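Local coordinates for methyltransferase (Pyrococcus horikoshii, PDB 1IXK), which probably transfers methyl groups from S-adenosyl-L-methionine to the C5 position of cytidine in RNA, at residues C46-T51 / L99-E104; V73-E78 / S107-V112. All coordinates share one frame; numbering follows the deposited sequence.

Contact 1: residues C46-T51 / L99-E104; sequences CFRVNT and LIYIQE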
loop_
_atom_site.group_PDB
_atom_site.type_symbol
_atom_site.label_atom_id
_atom_site.label_comp_id
_atom_site.label_asym_id
_atom_site.label_seq_id
_atom_site.Cartn_x
_atom_site.Cartn_y
_atom_site.Cartn_z
ATOM N N CYS A 46 12.077 -0.261 -8.292
ATOM C CA CYS A 46 12.260 -1.385 -7.377
ATOM C C CYS A 46 11.595 -2.653 -7.897
ATOM O O CYS A 46 10.693 -2.602 -8.737
ATOM C CB CYS A 46 11.688 -1.046 -5.996
ATOM S SG CYS A 46 12.153 0.583 -5.320
ATOM N N PHE A 47 12.044 -3.801 -7.400
ATOM C CA PHE A 47 11.458 -5.061 -7.833
ATOM C C PHE A 47 11.315 -6.031 -6.675
ATOM O O PHE A 47 11.991 -5.909 -5.658
ATOM C CB PHE A 47 12.306 -5.691 -8.952
ATOM C CG PHE A 47 13.689 -6.097 -8.517
ATOM C CD1 PHE A 47 13.904 -7.310 -7.866
ATOM C CD2 PHE A 47 14.772 -5.250 -8.728
ATOM C CE1 PHE A 47 15.176 -7.671 -7.432
ATOM C CE2 PHE A 47 16.054 -5.604 -8.295
ATOM C CZ PHE A 47 16.255 -6.815 -7.646
ATOM N N ARG A 48 10.431 -7.002 -6.859
ATOM C CA ARG A 48 10.161 -8.021 -5.861
ATOM C C ARG A 48 10.498 -9.375 -6.465
ATOM O O ARG A 48 10.097 -9.676 -7.584
ATOM C CB ARG A 48 8.680 -7.981 -5.489
ATOM C CG ARG A 48 8.210 -9.085 -4.562
ATOM C CD ARG A 48 6.690 -9.112 -4.534
ATOM N NE ARG A 48 6.120 -9.999 -5.543
ATOM C CZ ARG A 48 5.030 -9.729 -6.256
ATOM N NH1 ARG A 48 4.585 -10.611 -7.138
ATOM N NH2 ARG A 48 4.397 -8.568 -6.114
ATOM N N VAL A 49 11.245 -10.187 -5.731
ATOM C CA VAL A 49 11.597 -11.517 -6.221
ATOM C C VAL A 49 10.366 -12.413 -6.098
ATOM O O VAL A 49 9.737 -12.459 -5.039
ATOM C CB VAL A 49 12.723 -12.147 -5.382
ATOM C CG1 VAL A 49 12.994 -13.564 -5.869
ATOM C CG2 VAL A 49 13.984 -11.288 -5.462
ATOM N N ASN A 50 10.024 -13.118 -7.172
ATOM C CA ASN A 50 8.882 -14.022 -7.134
ATOM C C ASN A 50 9.375 -15.367 -6.616
ATOM O O ASN A 50 9.887 -16.198 -7.372
ATOM C CB ASN A 50 8.262 -14.178 -8.523
ATOM C CG ASN A 50 7.136 -15.193 -8.543
ATOM O OD1 ASN A 50 6.596 -15.556 -7.498
ATOM N ND2 ASN A 50 6.773 -15.651 -9.732
ATOM N N THR A 51 9.221 -15.570 -5.313
ATOM C CA THR A 51 9.673 -16.796 -4.677
ATOM C C THR A 51 8.873 -18.029 -5.079
ATOM O O THR A 51 9.184 -19.142 -4.658
ATOM C CB THR A 51 9.683 -16.643 -3.152
ATOM O OG1 THR A 51 8.371 -16.303 -2.687
ATOM C CG2 THR A 51 10.661 -15.545 -2.757
ATOM N N LEU A 99 10.354 -14.018 -12.904
ATOM C CA LEU A 99 11.184 -14.255 -11.728
ATOM C C LEU A 99 11.172 -13.052 -10.789
ATOM O O LEU A 99 11.498 -13.171 -9.608
ATOM C CB LEU A 99 12.621 -14.591 -12.137
ATOM C CG LEU A 99 12.762 -15.841 -13.009
ATOM C CD1 LEU A 99 14.232 -16.248 -13.067
ATOM C CD2 LEU A 99 11.921 -16.978 -12.434
ATOM N N ILE A 100 10.799 -11.894 -11.327
ATOM C CA ILE A 100 10.705 -10.668 -10.545
ATOM C C ILE A 100 9.498 -9.868 -11.014
ATOM O O ILE A 100 9.013 -10.051 -12.135
ATOM C CB ILE A 100 11.976 -9.785 -10.670
ATOM C CG1 ILE A 100 12.244 -9.438 -12.138
ATOM C CG2 ILE A 100 13.176 -10.503 -10.056
ATOM C CD1 ILE A 100 13.315 -8.382 -12.318
ATOM N N TYR A 101 9.001 -8.996 -10.144
ATOM C CA TYR A 101 7.852 -8.158 -10.466
ATOM C C TYR A 101 8.206 -6.732 -10.080
ATOM O O TYR A 101 8.723 -6.492 -8.990
ATOM C CB TYR A 101 6.617 -8.627 -9.693
ATOM C CG TYR A 101 5.357 -7.867 -10.044
ATOM C CD1 TYR A 101 5.021 -6.687 -9.382
ATOM C CD2 TYR A 101 4.514 -8.314 -11.060
ATOM C CE1 TYR A 101 3.873 -5.969 -9.727
ATOM C CE2 TYR A 101 3.368 -7.607 -11.411
ATOM C CZ TYR A 101 3.055 -6.437 -10.741
ATOM O OH TYR A 101 1.918 -5.746 -11.088
ATOM N N ILE A 102 7.940 -5.788 -10.978
ATOM C CA ILE A 102 8.257 -4.385 -10.717
ATOM C C ILE A 102 7.099 -3.641 -10.052
ATOM O O ILE A 102 5.983 -3.632 -10.559
ATOM C CB ILE A 102 8.616 -3.637 -12.021
ATOM C CG1 ILE A 102 9.751 -4.359 -12.752
ATOM C CG2 ILE A 102 9.020 -2.204 -11.698
ATOM C CD1 ILE A 102 11.064 -4.371 -11.996
ATOM N N GLN A 103 7.379 -3.020 -8.914
ATOM C CA GLN A 103 6.382 -2.256 -8.178
ATOM C C GLN A 103 7.095 -1.351 -7.184
ATOM O O GLN A 103 8.254 -1.581 -6.836
ATOM C CB GLN A 103 5.410 -3.190 -7.441
ATOM C CG GLN A 103 6.054 -4.069 -6.383
ATOM C CD GLN A 103 5.053 -4.985 -5.692
ATOM O OE1 GLN A 103 5.419 -6.039 -5.186
ATOM N NE2 GLN A 103 3.786 -4.578 -5.662
ATOM N N GLU A 104 6.398 -0.320 -6.727
ATOM C CA GLU A 104 6.972 0.624 -5.779
ATOM C C GLU A 104 7.272 -0.050 -4.448
ATOM O O GLU A 104 6.577 -0.980 -4.041
ATOM C CB GLU A 104 6.005 1.786 -5.559
ATOM C CG GLU A 104 5.732 2.602 -6.806
ATOM C CD GLU A 104 4.679 3.662 -6.571
ATOM O OE1 GLU A 104 4.808 4.412 -5.582
ATOM O OE2 GLU A 104 3.725 3.747 -7.374
HETATM O O HOH W 1 9.362 0.518 -8.836
#
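Arg48 and Tyr101 form the hydrogen-bonded pair of an antiparallel bridge: Arg48 N donates to Tyr101 O at 2.8 Å, and Tyr101 N returns a bond to Arg48 O at 2.9 Å. Each of these carbonyl oxygens also receives a CA-H contact, Tyr101 O from Phe47 CA and Arg48 O from Ile100 CA. Beyond the pair, Asn50 N reaches Leu99 O at 2.8 Å with a nearly straight N-H...O angle of 170°, whereas Gln103 N to Cys46 O is weak at 3.3 Å. The buried Asn50 amide is satisfied outside the segments: OD1 accepts from Leu52 N, and ND2 bonds Leu166 O and Gly98 O. A water accepts from Cys46 N and donates weakly to Gln103 O.

The arginine chain bends at chi3 (91°), turning its end alongside the tyrosine. Tyr101 CB sits over one face of the Arg48 guanidinium, whose plane is only 8° from that of the tyrosine ring. Arg48 NH2 bonds Gln103 OE1 at 2.9 Å, the donor standing above the amide carbonyl plane. Gly131 O also accepts from NH2, while Gln138 OE1 takes NE and Ser134 OG takes NH1, so every guanidinium nitrogen has an acceptor. Phe47, Val49, Ile100 and Ile102 occupy the face of the sheet opposite Arg48 and Tyr101. The arrangement is an edge pairing of a four-stranded antiparallel sheet, tied through Arg48 to the predicted S-adenosyl-L-methionine loop at Gly131.

Contact 2: residues V73-E78 / S107-V112; sequences VPWAKE and SMYPPV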
loop_
_atom_site.group_PDB
_atom_site.type_symbol
_atom_site.label_atom_id
_atom_site.label_comp_id
_atom_site.label_asym_id
_atom_site.label_seq_id
_atom_site.Cartn_x
_atom_site.Cartn_y
_atom_site.Cartn_z
ATOM N N VAL A 73 14.665 -3.449 0.473
ATOM C CA VAL A 73 13.579 -2.600 0.931
ATOM C C VAL A 73 13.443 -3.139 2.354
ATOM O O VAL A 73 13.206 -4.329 2.558
ATOM C CB VAL A 73 12.268 -2.811 0.126
ATOM C CG1 VAL A 73 12.486 -2.433 -1.337
ATOM C CG2 VAL A 73 11.803 -4.253 0.231
ATOM N N PRO A 74 13.624 -2.271 3.356
ATOM C CA PRO A 74 13.546 -2.623 4.778
ATOM C C PRO A 74 12.388 -3.517 5.220
ATOM O O PRO A 74 12.583 -4.482 5.958
ATOM C CB PRO A 74 13.502 -1.261 5.462
ATOM C CG PRO A 74 14.301 -0.391 4.533
ATOM C CD PRO A 74 13.776 -0.815 3.185
ATOM N N TRP A 75 11.188 -3.195 4.756
ATOM C CA TRP A 75 9.987 -3.919 5.145
ATOM C C TRP A 75 9.573 -5.132 4.315
ATOM O O TRP A 75 8.502 -5.695 4.542
ATOM C CB TRP A 75 8.825 -2.920 5.216
ATOM C CG TRP A 75 8.681 -2.065 3.979
ATOM C CD1 TRP A 75 8.022 -2.391 2.830
ATOM C CD2 TRP A 75 9.224 -0.754 3.770
ATOM N NE1 TRP A 75 8.114 -1.364 1.923
ATOM C CE2 TRP A 75 8.839 -0.342 2.477
ATOM C CE3 TRP A 75 9.984 0.122 4.561
ATOM C CZ2 TRP A 75 9.205 0.898 1.943
ATOM C CZ3 TRP A 75 10.349 1.359 4.029
ATOM C CH2 TRP A 75 9.950 1.737 2.736
ATOM N N ALA A 76 10.407 -5.542 3.363
ATOM C CA ALA A 76 10.081 -6.695 2.524
ATOM C C ALA A 76 11.355 -7.437 2.140
ATOM O O ALA A 76 12.185 -6.916 1.392
ATOM C CB ALA A 76 9.347 -6.231 1.276
ATOM N N LYS A 77 11.510 -8.655 2.648
ATOM C CA LYS A 77 12.708 -9.443 2.365
ATOM C C LYS A 77 12.921 -9.747 0.881
ATOM O O LYS A 77 14.060 -9.937 0.437
ATOM C CB LYS A 77 12.677 -10.755 3.154
ATOM C CG LYS A 77 11.486 -11.638 2.845
ATOM C CD LYS A 77 11.612 -13.004 3.516
ATOM C CE LYS A 77 11.726 -12.873 5.028
ATOM N NZ LYS A 77 10.542 -12.183 5.607
ATOM N N GLU A 78 11.832 -9.793 0.121
ATOM C CA GLU A 78 11.901 -10.079 -1.312
ATOM C C GLU A 78 12.052 -8.821 -2.175
ATOM O O GLU A 78 12.203 -8.919 -3.393
ATOM C CB GLU A 78 10.634 -10.817 -1.772
ATOM C CG GLU A 78 10.369 -12.189 -1.139
ATOM C CD GLU A 78 9.783 -12.117 0.262
ATOM O OE1 GLU A 78 9.268 -11.048 0.658
ATOM O OE2 GLU A 78 9.825 -13.147 0.967
ATOM N N SER A 107 4.380 -0.172 -1.985
ATOM C CA SER A 107 3.332 -1.133 -2.305
ATOM C C SER A 107 3.653 -2.552 -1.815
ATOM O O SER A 107 2.781 -3.412 -1.796
ATOM C CB SER A 107 3.058 -1.144 -3.820
ATOM O OG SER A 107 4.170 -1.647 -4.543
HETATM N N MSE A 108 4.899 -2.784 -1.411
HETATM C CA MSE A 108 5.311 -4.093 -0.914
HETATM C C MSE A 108 4.959 -4.272 0.564
HETATM O O MSE A 108 4.804 -5.394 1.046
HETATM C CB MSE A 108 6.824 -4.277 -1.089
HETATM C CG MSE A 108 7.311 -4.298 -2.536
HETATM SE SE MSE A 108 9.114 -4.591 -2.666
HETATM C CE MSE A 108 9.437 -3.904 -4.289
ATOM N N TYR A 109 4.812 -3.162 1.276
ATOM C CA TYR A 109 4.519 -3.211 2.706
ATOM C C TYR A 109 3.195 -3.884 3.102
ATOM O O TYR A 109 3.188 -4.786 3.937
ATOM C CB TYR A 109 4.568 -1.787 3.291
ATOM C CG TYR A 109 4.831 -1.708 4.788
ATOM C CD1 TYR A 109 4.689 -2.825 5.608
ATOM C CD2 TYR A 109 5.193 -0.500 5.384
ATOM C CE1 TYR A 109 4.900 -2.743 6.985
ATOM C CE2 TYR A 109 5.404 -0.407 6.762
ATOM C CZ TYR A 109 5.254 -1.533 7.551
ATOM O OH TYR A 109 5.445 -1.452 8.911
ATOM N N PRO A 110 2.061 -3.465 2.504
ATOM C CA PRO A 110 0.762 -4.059 2.848
ATOM C C PRO A 110 0.672 -5.584 2.826
ATOM O O PRO A 110 0.254 -6.195 3.815
ATOM C CB PRO A 110 -0.197 -3.393 1.854
ATOM C CG PRO A 110 0.401 -2.033 1.696
ATOM C CD PRO A 110 1.885 -2.362 1.543
ATOM N N PRO A 111 1.065 -6.225 1.713
ATOM C CA PRO A 111 0.982 -7.689 1.679
ATOM C C PRO A 111 1.828 -8.352 2.764
ATOM O O PRO A 111 1.394 -9.309 3.408
ATOM C CB PRO A 111 1.503 -8.046 0.284
ATOM C CG PRO A 111 1.305 -6.807 -0.512
ATOM C CD PRO A 111 1.599 -5.698 0.446
ATOM N N VAL A 112 3.044 -7.850 2.948
ATOM C CA VAL A 112 3.951 -8.410 3.944
ATOM C C VAL A 112 3.384 -8.212 5.351
ATOM O O VAL A 112 3.423 -9.123 6.178
ATOM C CB VAL A 112 5.352 -7.760 3.840
ATOM C CG1 VAL A 112 6.267 -8.307 4.926
ATOM C CG2 VAL A 112 5.951 -8.043 2.461
#
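Trp75 and Tyr109 lie in an offset stack, the five-membered ring of the tryptophan and the tyrosine ring having centroids 4.8 Å apart and planes inclined by 19°. The displacement brings Trp75 CB, rather than the indole, over the middle of the phenol ring: CB is 4.1 Å from its centroid and only 8° off the ring normal, a CH-pi contact. On the indole side, Trp75 CD1 comes within 3.5 Å of Tyr109 CB. With chi1 at 51°, Trp75 CG stands between the backbone N and the carbonyl carbon, which places it 4.0 Å from Tyr109 CG. Pro74 CD covers the opposite face of the indole, toward its rim, leaving that ring between its own turn and the helix.

The type I turn from Val73 to Ala76, with Ala76 N bonded to Val73 O, presents three more groups to helix 105-114. Ala76 CB meets both Met108 CB and Val112 CG2, each at 4.0 Å, so it bridges residues one helical turn apart. Val112 CG1 approaches Trp75 O at 3.5 Å. The extended side chain of selenomethionine Met108 carries SE to 4.0 Å from Val73 CG2, the two side chains crossing at about a right angle.

The polar ends of the aromatic pair are held by backbone carbonyls outside the two segments: Trp75 NE1 donates to Ala105 O, and Tyr109 OH bonds to Tyr274 O. The contact itself therefore rests on aromatic and aliphatic surfaces, without hydrogen bonding between its segments, while those outside bonds probably limit how the stacked rings can slide or turn.

In the fold
The centres of contacts 1 and 2 are about 10 Å apart, and their segments alternate along the chain: 46-51, 73-78, 99-104, 107-112. Contact 1 joins strands 46-49 and 100-102 of the four-stranded antiparallel sheet; contact 2 sets the turn between strands 69-73 and 79-82 of that sheet against helix 105-114, which directly follows strand 100-102. They meet where Val49 N lies 2.8 Å from Glu78 O, a probable hydrogen bond, and where Met108 CE packs 3.5 Å from Phe47 O. Each reaches the methyltransferase core separately: contact 1 through Arg48 on helix 131-139, near the predicted cofactor site, and contact 2 through Tyr109 on strand 307-314 of the mixed Rossmann-like sheet.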